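Local coordinates for MexT protein (Pseudomonas aeruginosa, PDB 6L33) that probably acts as a LysR-type, DNA-binding transcriptional activator of the MexEF-OprN efflux pump, this chain being its regulatory domain, at residues P82-Q93 and L167-A178. Residues are numbered along the deposited sequence; the frame is centred on the assembly and turned at random.
Sequences PKILRADSAPGQ and LRAEDPPFETRA
The guanidinium groups of Arg-86 and Arg-168 lie nearly flat on one another, centres 3.6 Å apart and planes at 19°. NH2 of Arg-168 sits over the middle of the Arg-86 group, and Arg-86 CZ lies over the Arg-168 group displaced toward its rim, so the stack is offset. Each is held at its edge by acceptors. Round Arg-86, NE meets Glu-170 OE2 at 3.2 Å, practically within the guanidinium plane though from above the carboxylate, while NH1 reaches the syn lone pair of Asp-88 OD2. Round Arg-168, NH1 and NH2 together grip Ala-90 O end-on, at 2.8 and 3.0 Å, and NH1 also bonds to Asp-88 O. As a cross-strand pair, the two arginines leave the same face of the sheet; the Arg-86 chain bends at chi3 (138°) before its guanidinium lies against Arg-168. Asp-88 OD2 also takes Ala-90 N in an Asx turn, and its OD1 pairs with Arg-102; Glu-170 OE1 accepts from Leu-94 N.

Underneath runs an antiparallel ladder: Ile-84 and Glu-170 bond both ways, as do Arg-86 and Arg-168, which joins 168-170, outermost in this chain's sheet, to 82-86. On the other face Leu-85 CD2 packs against Leu-167 CD1 at 3.9 Å, next to helix 155-164. Ile-84, still in the ladder, rests CG1 on Pro-172 CB just after the strand. Past the ladder, Lys-83 NZ makes a salt bridge with Asp-171 OD1 (2.7 Å), and Pro-82 CB meets Thr-176 CG2 at 3.7 Å.

This sheet belongs to one of the two α/β subdomains of the periplasmic-binding-protein-like regulatory domain. Arg-86 has Glu-170 and Asp-88 at its edge, whereas Arg-168 is bonded to carbonyls, with Asp-88 at long range; these probably offset the closeness of two like charges, and the network ties the turn after strand 82-86 back onto the edge strand.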
loop_
_atom_site.group_PDB
_atom_site.type_symbol
_atom_site.label_atom_id
_atom_site.label_comp_id
_atom_site.label_asym_id
_atom_site.label_seq_id
_atom_site.Cartn_x
_atom_site.Cartn_y
_atom_site.Cartn_z
ATOM N N PRO B 82 17.866 -0.658 -12.092
ATOM C CA PRO B 82 16.599 -0.092 -12.563
ATOM C C PRO B 82 16.029 -0.857 -13.746
ATOM O O PRO B 82 16.752 -1.456 -14.546
ATOM C CB PRO B 82 16.981 1.338 -12.963
ATOM C CG PRO B 82 18.425 1.253 -13.314
ATOM C CD PRO B 82 19.015 0.214 -12.400
ATOM N N LYS B 83 14.701 -0.832 -13.840
ATOM C CA LYS B 83 13.980 -1.471 -14.929
ATOM C C LYS B 83 12.875 -0.544 -15.412
ATOM O O LYS B 83 12.253 0.161 -14.613
ATOM C CB LYS B 83 13.373 -2.814 -14.497
ATOM C CG LYS B 83 14.386 -3.921 -14.264
ATOM C CD LYS B 83 15.063 -4.335 -15.562
ATOM C CE LYS B 83 16.029 -5.487 -15.335
ATOM N NZ LYS B 83 16.754 -5.852 -16.582
ATOM N N ILE B 84 12.647 -0.545 -16.721
ATOM C CA ILE B 84 11.512 0.143 -17.325
ATOM C C ILE B 84 10.356 -0.837 -17.414
ATOM O O ILE B 84 10.542 -2.004 -17.770
ATOM C CB ILE B 84 11.865 0.696 -18.719
ATOM C CG1 ILE B 84 13.026 1.684 -18.636
ATOM C CG2 ILE B 84 10.650 1.354 -19.360
ATOM C CD1 ILE B 84 12.915 2.648 -17.494
ATOM N N LEU B 85 9.158 -0.364 -17.086
ATOM C CA LEU B 85 7.936 -1.139 -17.227
ATOM C C LEU B 85 7.037 -0.440 -18.233
ATOM O O LEU B 85 6.828 0.775 -18.142
ATOM C CB LEU B 85 7.216 -1.283 -15.884
ATOM C CG LEU B 85 7.460 -2.553 -15.067
ATOM C CD1 LEU B 85 8.930 -2.923 -15.031
ATOM C CD2 LEU B 85 6.932 -2.353 -13.661
ATOM N N ARG B 86 6.514 -1.193 -19.194
ATOM C CA ARG B 86 5.584 -0.627 -20.155
ATOM C C ARG B 86 4.493 -1.639 -20.462
ATOM O O ARG B 86 4.628 -2.836 -20.193
ATOM C CB ARG B 86 6.289 -0.177 -21.443
ATOM C CG ARG B 86 7.098 -1.243 -22.158
ATOM C CD ARG B 86 7.123 -0.933 -23.645
ATOM N NE ARG B 86 8.424 -1.130 -24.260
ATOM C CZ ARG B 86 8.693 -0.851 -25.531
ATOM N NH1 ARG B 86 7.749 -0.351 -26.320
ATOM N NH2 ARG B 86 9.907 -1.064 -26.008
ATOM N N ALA B 87 3.396 -1.132 -21.026
ATOM C CA ALA B 87 2.228 -1.944 -21.321
ATOM C C ALA B 87 1.775 -1.851 -22.769
ATOM O O ALA B 87 0.805 -2.522 -23.137
ATOM C CB ALA B 87 1.060 -1.551 -20.402
ATOM N N ASP B 88 2.433 -1.043 -23.595
ATOM C CA ASP B 88 2.045 -0.924 -24.989
ATOM C C ASP B 88 2.554 -2.124 -25.784
ATOM O O ASP B 88 3.307 -2.964 -25.286
ATOM C CB ASP B 88 2.576 0.378 -25.586
ATOM C CG ASP B 88 4.088 0.419 -25.634
ATOM O OD1 ASP B 88 4.709 0.600 -24.568
ATOM O OD2 ASP B 88 4.656 0.263 -26.734
ATOM N N SER B 89 2.137 -2.194 -27.047
ATOM C CA SER B 89 2.437 -3.333 -27.904
ATOM C C SER B 89 3.432 -2.998 -29.007
ATOM O O SER B 89 3.638 -3.817 -29.909
ATOM C CB SER B 89 1.146 -3.884 -28.515
ATOM O OG SER B 89 0.380 -2.846 -29.107
ATOM N N ALA B 90 4.055 -1.825 -28.958
ATOM C CA ALA B 90 4.979 -1.428 -30.014
ATOM C C ALA B 90 6.236 -2.289 -29.960
ATOM O O ALA B 90 6.794 -2.497 -28.877
ATOM C CB ALA B 90 5.342 0.050 -29.882
ATOM N N PRO B 91 6.711 -2.802 -31.092
ATOM C CA PRO B 91 7.909 -3.645 -31.068
ATOM C C PRO B 91 9.157 -2.827 -30.782
ATOM O O PRO B 91 9.223 -1.627 -31.063
ATOM C CB PRO B 91 7.946 -4.238 -32.479
ATOM C CG PRO B 91 7.313 -3.176 -33.321
ATOM C CD PRO B 91 6.209 -2.598 -32.462
ATOM N N GLY B 92 10.149 -3.491 -30.214
ATOM C CA GLY B 92 11.441 -2.854 -30.020
ATOM C C GLY B 92 11.572 -2.193 -28.663
ATOM O O GLY B 92 10.598 -1.766 -28.043
ATOM N N GLN B 93 12.812 -2.111 -28.195
ATOM C CA GLN B 93 13.100 -1.463 -26.927
ATOM C C GLN B 93 13.013 0.051 -27.075
ATOM O O GLN B 93 13.243 0.608 -28.152
ATOM C CB GLN B 93 14.485 -1.864 -26.419
ATOM C CG GLN B 93 14.546 -3.277 -25.856
ATOM C CD GLN B 93 15.565 -3.425 -24.740
ATOM O OE1 GLN B 93 15.701 -2.551 -23.883
ATOM N NE2 GLN B 93 16.289 -4.539 -24.747
ATOM N N LEU B 167 2.742 -6.660 -18.357
ATOM C CA LEU B 167 3.778 -5.658 -18.549
ATOM C C LEU B 167 4.990 -6.261 -19.247
ATOM O O LEU B 167 5.206 -7.476 -19.234
ATOM C CB LEU B 167 4.214 -5.047 -17.213
ATOM C CG LEU B 167 3.126 -4.443 -16.327
ATOM C CD1 LEU B 167 3.699 -4.111 -14.960
ATOM C CD2 LEU B 167 2.531 -3.206 -16.981
ATOM N N ARG B 168 5.777 -5.386 -19.868
ATOM C CA ARG B 168 7.097 -5.719 -20.384
ATOM C C ARG B 168 8.148 -5.000 -19.549
ATOM O O ARG B 168 7.960 -3.841 -19.166
ATOM C CB ARG B 168 7.250 -5.318 -21.857
ATOM C CG ARG B 168 6.241 -5.945 -22.816
ATOM C CD ARG B 168 5.961 -5.031 -24.014
ATOM N NE ARG B 168 7.141 -4.810 -24.851
ATOM C CZ ARG B 168 7.154 -4.043 -25.940
ATOM N NH1 ARG B 168 6.050 -3.419 -26.327
ATOM N NH2 ARG B 168 8.269 -3.898 -26.645
ATOM N N ALA B 169 9.248 -5.688 -19.262
ATOM C CA ALA B 169 10.374 -5.102 -18.550
ATOM C C ALA B 169 11.591 -5.051 -19.463
ATOM O O ALA B 169 11.838 -5.981 -20.237
ATOM C CB ALA B 169 10.701 -5.896 -17.281
ATOM N N GLU B 170 12.345 -3.957 -19.377
ATOM C CA GLU B 170 13.574 -3.824 -20.144
ATOM C C GLU B 170 14.544 -2.935 -19.381
ATOM O O GLU B 170 14.155 -2.176 -18.489
ATOM C CB GLU B 170 13.313 -3.258 -21.550
ATOM C CG GLU B 170 12.387 -2.050 -21.592
ATOM C CD GLU B 170 12.079 -1.592 -23.012
ATOM O OE1 GLU B 170 12.605 -0.539 -23.429
ATOM O OE2 GLU B 170 11.310 -2.283 -23.712
ATOM N N ASP B 171 15.821 -3.052 -19.736
ATOM C CA ASP B 171 16.824 -2.167 -19.168
ATOM C C ASP B 171 16.616 -0.748 -19.693
ATOM O O ASP B 171 16.257 -0.565 -20.861
ATOM C CB ASP B 171 18.232 -2.652 -19.514
ATOM C CG ASP B 171 18.565 -3.987 -18.875
ATOM O OD1 ASP B 171 18.469 -4.097 -17.633
ATOM O OD2 ASP B 171 18.926 -4.926 -19.614
ATOM N N PRO B 172 16.824 0.273 -18.859
ATOM C CA PRO B 172 16.604 1.645 -19.318
ATOM C C PRO B 172 17.657 2.057 -20.327
ATOM O O PRO B 172 18.782 1.525 -20.326
ATOM C CB PRO B 172 16.713 2.475 -18.024
ATOM C CG PRO B 172 16.605 1.486 -16.902
ATOM C CD PRO B 172 17.175 0.212 -17.432
ATOM N N PRO B 173 17.344 3.019 -21.214
ATOM C CA PRO B 173 18.332 3.466 -22.205
ATOM C C PRO B 173 19.313 4.479 -21.636
ATOM O O PRO B 173 19.919 5.259 -22.375
ATOM C CB PRO B 173 17.459 4.086 -23.300
ATOM C CG PRO B 173 16.296 4.642 -22.552
ATOM C CD PRO B 173 16.052 3.712 -21.372
ATOM N N PHE B 174 19.464 4.472 -20.315
ATOM C CA PHE B 174 20.378 5.357 -19.607
ATOM C C PHE B 174 20.547 4.802 -18.199
ATOM O O PHE B 174 19.852 3.867 -17.793
ATOM C CB PHE B 174 19.871 6.803 -19.582
ATOM C CG PHE B 174 18.557 6.975 -18.871
ATOM C CD1 PHE B 174 17.361 6.724 -19.523
ATOM C CD2 PHE B 174 18.518 7.394 -17.551
ATOM C CE1 PHE B 174 16.152 6.881 -18.871
ATOM C CE2 PHE B 174 17.314 7.555 -16.893
ATOM C CZ PHE B 174 16.129 7.297 -17.553
ATOM N N GLU B 175 21.476 5.393 -17.455
ATOM C CA GLU B 175 21.825 4.919 -16.124
ATOM C C GLU B 175 21.176 5.795 -15.062
ATOM O O GLU B 175 21.269 7.024 -15.125
ATOM C CB GLU B 175 23.341 4.910 -15.934
ATOM C CG GLU B 175 23.788 4.075 -14.761
ATOM C CD GLU B 175 23.497 2.607 -14.974
ATOM O OE1 GLU B 175 24.360 1.911 -15.546
ATOM O OE2 GLU B 175 22.401 2.151 -14.579
ATOM N N THR B 176 20.540 5.162 -14.078
ATOM C CA THR B 176 19.918 5.891 -12.984
ATOM C C THR B 176 20.071 5.099 -11.691
ATOM O O THR B 176 20.510 3.946 -11.686
ATOM C CB THR B 176 18.443 6.199 -13.283
ATOM O OG1 THR B 176 17.963 7.190 -12.365
ATOM C CG2 THR B 176 17.591 4.941 -13.179
ATOM N N ARG B 177 19.706 5.741 -10.584
ATOM C CA ARG B 177 19.859 5.161 -9.257
ATOM C C ARG B 177 18.919 3.974 -9.063
ATOM O O ARG B 177 17.843 3.903 -9.661
ATOM C CB ARG B 177 19.564 6.217 -8.190
ATOM C CG ARG B 177 20.685 6.488 -7.205
ATOM C CD ARG B 177 20.260 7.553 -6.201
ATOM N NE ARG B 177 21.398 8.223 -5.581
ATOM C CZ ARG B 177 21.920 9.366 -6.012
ATOM N NH1 ARG B 177 21.407 9.973 -7.075
ATOM N NH2 ARG B 177 22.956 9.903 -5.383
ATOM N N ALA B 178 19.323 3.060 -8.185
ATOM C CA ALA B 178 18.465 1.966 -7.742
ATOM C C ALA B 178 18.935 1.583 -6.346
ATOM O O ALA B 178 20.013 0.998 -6.196
ATOM C CB ALA B 178 18.521 0.778 -8.697
HETATM O O HOH W 1 19.249 -1.928 -15.423
HETATM O O HOH W 2 16.391 -5.202 -21.661
#